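Long-range contacts in FeoA (Thermococcus thioreducens, PDB 3E19), which probably takes part in regulating iron uptake, as a small metal-binding beta-barrel protein of the FeoA family: residues L2-S8 with A69-R75; P12-V18 with P38-V44; S47-I53 with K66-G70. All blocks are in the same frame, centred on the assembly; numbering follows the deposited sequence.

Contact 1: L2-S8 with A69-R75; sequences LMVVPLS and AGRVMVR
One face of the R75 guanidinium is covered by L2, whose CD2 sits 4.1 Å above the plane, over its centre. The sister methyl, CD1, meets the end of the group, 3.6 Å from R75 NH1. On the same side of the sheet the P6 ring runs alongside M73, both pointing the same way, with P6 CG 3.8 Å from M73 SD. Near -60° at all three of its torsions (chi1 -63°), M73 curls back over the neighbouring strand and lays its methyl against the V5-P6 peptide, CE 3.5 Å from V5 C. V4 meets M73 at about a right angle, its CG1 against the same methyl. V4 with R75 and P6 with M73 are non-hydrogen-bonded pairs across the strands, which puts all four on one face.

V5 and V74 occupy the other face and form a hydrogen-bonded antiparallel pair, V5 N to V74 O at 2.9 Å and V74 N to V5 O at 2.8 Å. Beyond them L7 N bonds to V72 O, also at 2.8 Å, and the buried L7 side chain packs its CB 3.9 Å from V72 CB, in a core that I42 and V44 continue. A69 O takes V72 N within a type I turn and a weak bond from S8 N. Such antiparallel pairing of the first and last strands is consistent with the small SH3-like barrel of FeoA domains.

Contact 2: P12-V18 with P38-V44; sequences PGDKGIV and PGATIQV
I42 packs hard against the backbone of G16: its CG2 methyl stands 3.5 Å from G16 O, placed there by a chi1 of 165°, which sets CG1 anti to the backbone N and leaves CG2 between N and the carbonyl carbon. G16 brings no side chain to this face, and a methyl of V74 from the next strand lies close to its CA. To one side of I42, V18 CG2 comes to 3.6 Å from A40 O. At the other end V44 CG1 approaches P12 N at 3.7 Å. All three aliphatic residues are buried; V72, I55 and I53 of adjoining strands pack on them.

Residues 15-18 and 41-44 are neighbouring antiparallel strands of the FeoA barrel, and with the loops leading into them are joined by six backbone bonds. The straightest is V44 N to D14 O, 172° at the hydrogen. The outermost two, G13 N to V44 O and G39 N to V18 O, come from the Pro-Gly pairs that open each segment. Both glycines have positive phi, and each pair has the angles of the central residues of a type II turn.

Packing on the opposite face is looser and more open to solvent. K15 crosses Q43 at an angle, CG to CG 4.0 Å, and then a bend at chi3 (61°) swings its CE over T41 CG2, 4.1 Å away. I17 lays CG2 against the G39 backbone, while its CG1 passes T41 OG1 at 4.0 Å. Near this end A40 packs on T37 of a second subunit, and at the far end D14 OD2 accepts a hydrogen bond from G11 N.

Contact 3: S47-I53 with K66-G70; sequences SHPMGPI and KGLAG
K66, the first residue of the one-turn helix 66-69, reaches into a beta turn, H48-G51, in the loop between two strands of the FeoA barrel, and its ammonium group bonds to two of the turn's carbonyls. The lysine chain gets there by a bent course, none of its outer torsions fully extended (chi2 -140°). Its CG passes the turn's last residue, 4.0 Å from G51 N, and its CE then runs by S47 OG at 4.1 Å. NZ ends within bonding distance of both acceptors, which lie on the same side of it, 2.7 Å from P49 O and 2.9 Å from H48 O.

Neither carbonyl is met within its plane. NZ stands above both, more steeply over P49 O, where it is 63° out of the plane. H48 O is gripped twice, since G51 N, closing the turn, reaches it from the opposite face to NZ. A positive charge so close to both oxygens would be expected to polarise them. H48 itself turns its imidazole away from the lysine, with P52 O at the ring edge and in its plane; a cis peptide precedes P52.

Deeper in, I53, where strand 53-57 begins, points its CD1 methyl at A69 CB, 4.0 Å away. M50 and P52, turned away from the helix, pack on L2 and V4 of a third subunit. Where the helix begins, one water links the two segments, accepting from K66 N at 2.9 Å and donating to M50 O at 3.2 Å.

All three contacts lie within one FeoA domain. Contact 2 is nested inside the chain loop that contact 1 closes; contact 3 opens after contact 2 and ends on the same stretch as contact 1, sharing A69 and G70. Contacts 1 and 2, with centres about 9 Å apart, belong to one antiparallel sheet in which strands 72-76 and 15-21 are neighbours, and L7 CD1 meets I42 CD1 between them. The centre of contact 3 is about 12 Å from that of contact 1 and about 15 Å from that of contact 2, across the chain's centre. I53 touches both S8 of contact 1 and V44 of contact 2, so it ties contact 3 to the other two.

Contact 1: L2-S8 with A69-R75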
loop_
_atom_site.group_PDB
_atom_site.type_symbol
_atom_site.label_atom_id
_atom_site.label_comp_id
_atom_site.label_asym_id
_atom_site.label_seq_id
_atom_site.Cartn_x
_atom_site.Cartn_y
_atom_site.Cartn_z
ATOM N N LEU C 2 -44.239 0.231 -1.824
ATOM C CA LEU C 2 -42.857 0.231 -1.428
ATOM C C LEU C 2 -42.076 -0.034 -2.711
ATOM O O LEU C 2 -42.406 -0.959 -3.429
ATOM C CB LEU C 2 -42.616 -0.863 -0.388
ATOM C CG LEU C 2 -41.172 -1.042 0.069
ATOM C CD1 LEU C 2 -40.652 0.186 0.829
ATOM C CD2 LEU C 2 -41.033 -2.307 0.904
ATOM N N MET C 3 -41.032 0.758 -2.996
ATOM C CA MET C 3 -40.225 0.555 -4.192
ATOM C C MET C 3 -39.043 -0.327 -3.852
ATOM O O MET C 3 -38.182 0.076 -3.088
ATOM C CB MET C 3 -39.733 1.892 -4.748
ATOM C CG MET C 3 -40.870 2.819 -5.282
ATOM S SD MET C 3 -41.759 2.016 -6.640
ATOM C CE MET C 3 -40.408 1.659 -7.782
ATOM N N VAL C 4 -39.053 -1.542 -4.392
ATOM C CA VAL C 4 -37.997 -2.494 -4.220
ATOM C C VAL C 4 -37.498 -2.842 -5.595
ATOM O O VAL C 4 -38.212 -3.426 -6.410
ATOM C CB VAL C 4 -38.476 -3.744 -3.514
ATOM C CG1 VAL C 4 -37.349 -4.796 -3.472
ATOM C CG2 VAL C 4 -38.995 -3.382 -2.108
ATOM N N VAL C 5 -36.276 -2.435 -5.870
ATOM C CA VAL C 5 -35.753 -2.521 -7.246
ATOM C C VAL C 5 -34.312 -2.946 -7.231
ATOM O O VAL C 5 -33.645 -2.734 -6.223
ATOM C CB VAL C 5 -35.838 -1.153 -7.926
ATOM C CG1 VAL C 5 -37.306 -0.734 -8.082
ATOM C CG2 VAL C 5 -35.044 -0.141 -7.190
ATOM N N PRO C 6 -33.829 -3.558 -8.328
ATOM C CA PRO C 6 -32.407 -3.833 -8.452
ATOM C C PRO C 6 -31.579 -2.562 -8.526
ATOM O O PRO C 6 -32.018 -1.535 -9.055
ATOM C CB PRO C 6 -32.306 -4.630 -9.766
ATOM C CG PRO C 6 -33.698 -5.100 -10.039
ATOM C CD PRO C 6 -34.573 -4.036 -9.511
ATOM N N LEU C 7 -30.370 -2.624 -7.996
ATOM C CA LEU C 7 -29.533 -1.456 -7.990
ATOM C C LEU C 7 -29.332 -0.987 -9.426
ATOM O O LEU C 7 -29.247 0.199 -9.651
ATOM C CB LEU C 7 -28.217 -1.765 -7.300
ATOM C CG LEU C 7 -27.065 -0.791 -7.442
ATOM C CD1 LEU C 7 -27.500 0.498 -6.884
ATOM C CD2 LEU C 7 -25.854 -1.387 -6.704
ATOM N N SER C 8 -29.277 -1.919 -10.374
ATOM C CA SER C 8 -29.162 -1.618 -11.829
ATOM C C SER C 8 -30.238 -0.684 -12.380
ATOM O O SER C 8 -30.031 -0.069 -13.441
ATOM C CB SER C 8 -29.179 -2.917 -12.631
ATOM O OG SER C 8 -30.367 -3.664 -12.388
ATOM N N ALA C 69 -24.851 -5.388 -10.578
ATOM C CA ALA C 69 -25.812 -4.513 -9.921
ATOM C C ALA C 69 -27.278 -5.026 -9.993
ATOM O O ALA C 69 -28.066 -4.779 -9.089
ATOM C CB ALA C 69 -25.702 -3.111 -10.484
ATOM N N GLY C 70 -27.612 -5.800 -11.016
ATOM C CA GLY C 70 -28.877 -6.512 -11.085
ATOM C C GLY C 70 -29.135 -7.527 -9.992
ATOM O O GLY C 70 -30.284 -7.903 -9.724
ATOM N N ARG C 71 -28.077 -7.997 -9.359
ATOM C CA ARG C 71 -28.190 -8.896 -8.245
ATOM C C ARG C 71 -28.413 -8.231 -6.898
ATOM O O ARG C 71 -28.637 -8.952 -5.905
ATOM C CB ARG C 71 -26.929 -9.739 -8.075
ATOM C CG ARG C 71 -26.476 -10.424 -9.312
ATOM C CD ARG C 71 -27.355 -11.516 -9.819
ATOM N NE ARG C 71 -26.460 -12.346 -10.633
ATOM C CZ ARG C 71 -26.195 -13.641 -10.445
ATOM N NH1 ARG C 71 -26.808 -14.347 -9.499
ATOM N NH2 ARG C 71 -25.338 -14.250 -11.262
ATOM N N VAL C 72 -28.328 -6.896 -6.834
ATOM C CA VAL C 72 -28.508 -6.197 -5.589
ATOM C C VAL C 72 -29.956 -5.647 -5.505
ATOM O O VAL C 72 -30.301 -4.751 -6.250
ATOM C CB VAL C 72 -27.468 -5.096 -5.420
ATOM C CG1 VAL C 72 -27.611 -4.419 -4.083
ATOM C CG2 VAL C 72 -26.089 -5.648 -5.589
ATOM N N MET C 73 -30.812 -6.184 -4.628
ATOM C CA MET C 73 -32.187 -5.657 -4.508
ATOM C C MET C 73 -32.216 -4.624 -3.407
ATOM O O MET C 73 -31.757 -4.870 -2.281
ATOM C CB MET C 73 -33.193 -6.799 -4.161
ATOM C CG MET C 73 -33.295 -7.865 -5.226
ATOM S SD MET C 73 -33.769 -7.150 -6.833
ATOM C CE MET C 73 -35.194 -6.145 -6.230
ATOM N N VAL C 74 -32.775 -3.479 -3.690
ATOM C CA VAL C 74 -32.656 -2.352 -2.803
ATOM C C VAL C 74 -34.072 -1.857 -2.519
ATOM O O VAL C 74 -34.898 -1.779 -3.444
ATOM C CB VAL C 74 -31.821 -1.264 -3.468
ATOM C CG1 VAL C 74 -31.644 -0.028 -2.571
ATOM C CG2 VAL C 74 -30.464 -1.858 -3.837
ATOM N N ARG C 75 -34.346 -1.516 -1.272
ATOM C CA ARG C 75 -35.547 -0.732 -0.977
ATOM C C ARG C 75 -35.196 0.747 -0.952
ATOM O O ARG C 75 -34.312 1.156 -0.214
ATOM C CB ARG C 75 -36.176 -1.157 0.331
ATOM C CG ARG C 75 -35.345 -1.021 1.600
ATOM C CD ARG C 75 -36.188 -1.620 2.762
ATOM N NE ARG C 75 -37.353 -0.801 3.101
ATOM C CZ ARG C 75 -38.370 -1.191 3.888
ATOM N NH1 ARG C 75 -39.351 -0.335 4.137
ATOM N NH2 ARG C 75 -38.458 -2.444 4.357
#

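Contact 2: P12-V18 with P38-V44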
loop_
_atom_site.group_PDB
_atom_site.type_symbol
_atom_site.label_atom_id
_atom_site.label_comp_id
_atom_site.label_asym_id
_atom_site.label_seq_id
_atom_site.Cartn_x
_atom_site.Cartn_y
_atom_site.Cartn_z
ATOM N N PRO C 12 -28.915 8.309 -10.547
ATOM C CA PRO C 12 -28.197 9.285 -9.763
ATOM C C PRO C 12 -29.125 10.003 -8.783
ATOM O O PRO C 12 -30.267 10.371 -9.127
ATOM C CB PRO C 12 -27.671 10.247 -10.823
ATOM C CG PRO C 12 -27.410 9.371 -11.978
ATOM C CD PRO C 12 -28.563 8.397 -11.979
ATOM N N GLY C 13 -28.646 10.181 -7.568
ATOM C CA GLY C 13 -29.453 10.725 -6.514
ATOM C C GLY C 13 -30.256 9.731 -5.690
ATOM O O GLY C 13 -30.591 10.056 -4.569
ATOM N N ASP C 14 -30.623 8.561 -6.225
ATOM C CA ASP C 14 -31.397 7.583 -5.428
ATOM C C ASP C 14 -30.572 7.089 -4.247
ATOM O O ASP C 14 -29.337 6.914 -4.360
ATOM C CB ASP C 14 -31.789 6.353 -6.231
ATOM C CG ASP C 14 -32.718 6.659 -7.367
ATOM O OD1 ASP C 14 -33.270 7.778 -7.399
ATOM O OD2 ASP C 14 -32.871 5.775 -8.247
ATOM N N LYS C 15 -31.254 6.853 -3.129
ATOM C CA LYS C 15 -30.680 6.184 -1.974
ATOM C C LYS C 15 -31.589 5.046 -1.558
ATOM O O LYS C 15 -32.818 5.165 -1.631
ATOM C CB LYS C 15 -30.643 7.095 -0.757
ATOM C CG LYS C 15 -29.850 8.351 -0.859
ATOM C CD LYS C 15 -29.886 9.066 0.506
ATOM C CE LYS C 15 -29.276 8.201 1.635
ATOM N NZ LYS C 15 -28.483 8.965 2.684
ATOM N N GLY C 16 -30.996 4.001 -1.024
ATOM C CA GLY C 16 -31.765 2.901 -0.508
ATOM C C GLY C 16 -30.970 1.971 0.406
ATOM O O GLY C 16 -29.769 2.157 0.641
ATOM N N ILE C 17 -31.647 0.942 0.861
ATOM C CA ILE C 17 -31.090 -0.050 1.774
ATOM C C ILE C 17 -31.119 -1.375 1.052
ATOM O O ILE C 17 -32.164 -1.790 0.537
ATOM C CB ILE C 17 -31.936 -0.168 3.089
ATOM C CG1 ILE C 17 -32.058 1.153 3.792
ATOM C CG2 ILE C 17 -31.327 -1.212 4.054
ATOM C CD1 ILE C 17 -33.184 1.172 4.866
ATOM N N VAL C 18 -29.999 -2.077 1.027
ATOM C CA VAL C 18 -29.962 -3.387 0.407
ATOM C C VAL C 18 -30.833 -4.363 1.191
ATOM O O VAL C 18 -30.719 -4.451 2.430
ATOM C CB VAL C 18 -28.530 -3.965 0.358
ATOM C CG1 VAL C 18 -28.545 -5.342 -0.276
ATOM C CG2 VAL C 18 -27.570 -2.977 -0.326
ATOM N N PRO C 38 -27.100 -7.168 2.920
ATOM C CA PRO C 38 -28.337 -6.662 3.480
ATOM C C PRO C 38 -28.178 -5.730 4.660
ATOM O O PRO C 38 -27.428 -5.998 5.606
ATOM C CB PRO C 38 -29.126 -7.941 3.790
ATOM C CG PRO C 38 -28.664 -8.871 2.773
ATOM C CD PRO C 38 -27.158 -8.632 2.787
ATOM N N GLY C 39 -28.813 -4.574 4.532
ATOM C CA GLY C 39 -28.859 -3.541 5.546
ATOM C C GLY C 39 -27.964 -2.365 5.280
ATOM O O GLY C 39 -28.145 -1.331 5.849
ATOM N N ALA C 40 -26.964 -2.511 4.420
ATOM C CA ALA C 40 -26.148 -1.378 4.002
ATOM C C ALA C 40 -26.971 -0.382 3.197
ATOM O O ALA C 40 -27.895 -0.783 2.491
ATOM C CB ALA C 40 -24.898 -1.877 3.164
ATOM N N THR C 41 -26.611 0.912 3.313
ATOM C CA THR C 41 -27.236 2.001 2.571
ATOM C C THR C 41 -26.329 2.385 1.412
ATOM O O THR C 41 -25.110 2.433 1.527
ATOM C CB THR C 41 -27.535 3.189 3.486
ATOM O OG1 THR C 41 -28.422 2.752 4.524
ATOM C CG2 THR C 41 -28.145 4.378 2.745
ATOM N N ILE C 42 -26.951 2.576 0.276
ATOM C CA ILE C 42 -26.264 2.894 -0.939
ATOM C C ILE C 42 -26.841 4.196 -1.493
ATOM O O ILE C 42 -28.060 4.423 -1.425
ATOM C CB ILE C 42 -26.348 1.684 -1.942
ATOM C CG1 ILE C 42 -25.972 2.085 -3.367
ATOM C CG2 ILE C 42 -27.692 1.019 -1.978
ATOM C CD1 ILE C 42 -25.544 0.914 -4.128
ATOM N N GLN C 43 -25.958 5.055 -1.998
ATOM C CA GLN C 43 -26.352 6.151 -2.852
ATOM C C GLN C 43 -25.762 6.002 -4.221
ATOM O O GLN C 43 -24.569 5.725 -4.375
ATOM C CB GLN C 43 -25.912 7.501 -2.311
ATOM C CG GLN C 43 -26.535 8.676 -3.100
ATOM C CD GLN C 43 -26.002 10.020 -2.630
ATOM O OE1 GLN C 43 -26.074 11.034 -3.352
ATOM N NE2 GLN C 43 -25.421 10.030 -1.434
ATOM N N VAL C 44 -26.616 6.215 -5.215
ATOM C CA VAL C 44 -26.205 6.164 -6.584
ATOM C C VAL C 44 -25.745 7.566 -6.961
ATOM O O VAL C 44 -26.491 8.532 -6.753
ATOM C CB VAL C 44 -27.337 5.713 -7.455
ATOM C CG1 VAL C 44 -26.861 5.652 -8.927
ATOM C CG2 VAL C 44 -27.822 4.341 -6.911
#

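Contact 3: S47-I53 with K66-G70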
loop_
_atom_site.group_PDB
_atom_site.type_symbol
_atom_site.label_atom_id
_atom_site.label_comp_id
_atom_site.label_asym_id
_atom_site.label_seq_id
_atom_site.Cartn_x
_atom_site.Cartn_y
_atom_site.Cartn_z
ATOM N N SER C 47 -24.678 7.176 -13.386
ATOM C CA SER C 47 -25.035 6.026 -14.185
ATOM C C SER C 47 -25.167 6.407 -15.648
ATOM O O SER C 47 -25.490 7.567 -15.965
ATOM C CB SER C 47 -26.351 5.447 -13.697
ATOM O OG SER C 47 -26.580 4.187 -14.292
ATOM N N HIS C 48 -24.954 5.416 -16.513
ATOM C CA HIS C 48 -25.108 5.528 -17.969
ATOM C C HIS C 48 -25.806 4.302 -18.539
ATOM O O HIS C 48 -25.755 3.241 -17.897
ATOM C CB HIS C 48 -23.745 5.552 -18.596
ATOM C CG HIS C 48 -22.882 6.655 -18.103
ATOM N ND1 HIS C 48 -22.157 6.564 -16.934
ATOM C CD2 HIS C 48 -22.617 7.875 -18.622
ATOM C CE1 HIS C 48 -21.491 7.689 -16.748
ATOM N NE2 HIS C 48 -21.747 8.496 -17.759
ATOM N N PRO C 49 -26.368 4.410 -19.785
ATOM C CA PRO C 49 -26.885 3.256 -20.574
ATOM C C PRO C 49 -26.122 2.061 -20.061
ATOM O O PRO C 49 -26.754 1.084 -19.680
ATOM C CB PRO C 49 -26.580 3.672 -22.007
ATOM C CG PRO C 49 -26.888 5.167 -21.952
ATOM C CD PRO C 49 -26.498 5.660 -20.564
ATOM N N MET C 50 -24.791 2.044 -20.135
ATOM C CA MET C 50 -24.000 0.981 -20.774
ATOM C C MET C 50 -23.143 0.621 -19.513
ATOM O O MET C 50 -22.235 -0.189 -19.553
ATOM C CB MET C 50 -23.126 1.394 -21.943
ATOM C CG MET C 50 -21.990 2.358 -21.637
ATOM S SD MET C 50 -22.525 4.078 -21.548
ATOM C CE MET C 50 -20.988 4.963 -21.896
ATOM N N GLY C 51 -23.501 1.232 -18.379
ATOM C CA GLY C 51 -22.666 1.292 -17.199
ATOM C C GLY C 51 -21.394 2.100 -17.409
ATOM O O GLY C 51 -21.211 2.701 -18.468
ATOM N N PRO C 52 -20.523 2.152 -16.387
ATOM C CA PRO C 52 -20.773 1.545 -15.072
ATOM C C PRO C 52 -21.709 2.420 -14.218
ATOM O O PRO C 52 -22.034 3.563 -14.590
ATOM C CB PRO C 52 -19.370 1.498 -14.432
ATOM C CG PRO C 52 -18.649 2.635 -15.013
ATOM C CD PRO C 52 -19.242 2.868 -16.422
ATOM N N ILE C 53 -22.104 1.900 -13.066
ATOM C CA ILE C 53 -22.769 2.730 -12.065
ATOM C C ILE C 53 -21.765 3.095 -10.992
ATOM O O ILE C 53 -21.033 2.220 -10.490
ATOM C CB ILE C 53 -23.936 1.935 -11.429
ATOM C CG1 ILE C 53 -24.844 1.385 -12.530
ATOM C CG2 ILE C 53 -24.724 2.802 -10.466
ATOM C CD1 ILE C 53 -26.003 0.550 -12.003
ATOM N N LYS C 66 -23.526 -2.964 -14.529
ATOM C CA LYS C 66 -24.976 -3.152 -14.534
ATOM C C LYS C 66 -25.379 -4.587 -14.277
ATOM O O LYS C 66 -26.373 -4.859 -13.570
ATOM C CB LYS C 66 -25.589 -2.717 -15.879
ATOM C CG LYS C 66 -25.665 -1.223 -16.061
ATOM C CD LYS C 66 -26.950 -0.763 -16.717
ATOM C CE LYS C 66 -27.348 0.647 -16.193
ATOM N NZ LYS C 66 -27.950 1.518 -17.264
ATOM N N GLY C 67 -24.658 -5.525 -14.876
ATOM C CA GLY C 67 -24.946 -6.962 -14.628
ATOM C C GLY C 67 -24.883 -7.370 -13.163
ATOM O O GLY C 67 -25.850 -7.937 -12.631
ATOM N N LEU C 68 -23.769 -7.064 -12.488
ATOM C CA LEU C 68 -23.631 -7.429 -11.086
ATOM C C LEU C 68 -24.623 -6.645 -10.219
ATOM O O LEU C 68 -25.181 -7.210 -9.259
ATOM C CB LEU C 68 -22.190 -7.260 -10.560
ATOM C CG LEU C 68 -21.922 -7.881 -9.182
ATOM C CD1 LEU C 68 -22.258 -9.393 -9.082
ATOM C CD2 LEU C 68 -20.483 -7.636 -8.727
ATOM N N ALA C 69 -24.851 -5.388 -10.578
ATOM C CA ALA C 69 -25.812 -4.513 -9.921
ATOM C C ALA C 69 -27.278 -5.026 -9.993
ATOM O O ALA C 69 -28.066 -4.779 -9.089
ATOM C CB ALA C 69 -25.702 -3.111 -10.484
ATOM N N GLY C 70 -27.612 -5.800 -11.016
ATOM C CA GLY C 70 -28.877 -6.512 -11.085
ATOM C C GLY C 70 -29.135 -7.527 -9.992
ATOM O O GLY C 70 -30.284 -7.903 -9.724
HETATM O O HOH W 1 -22.435 -2.319 -17.152
#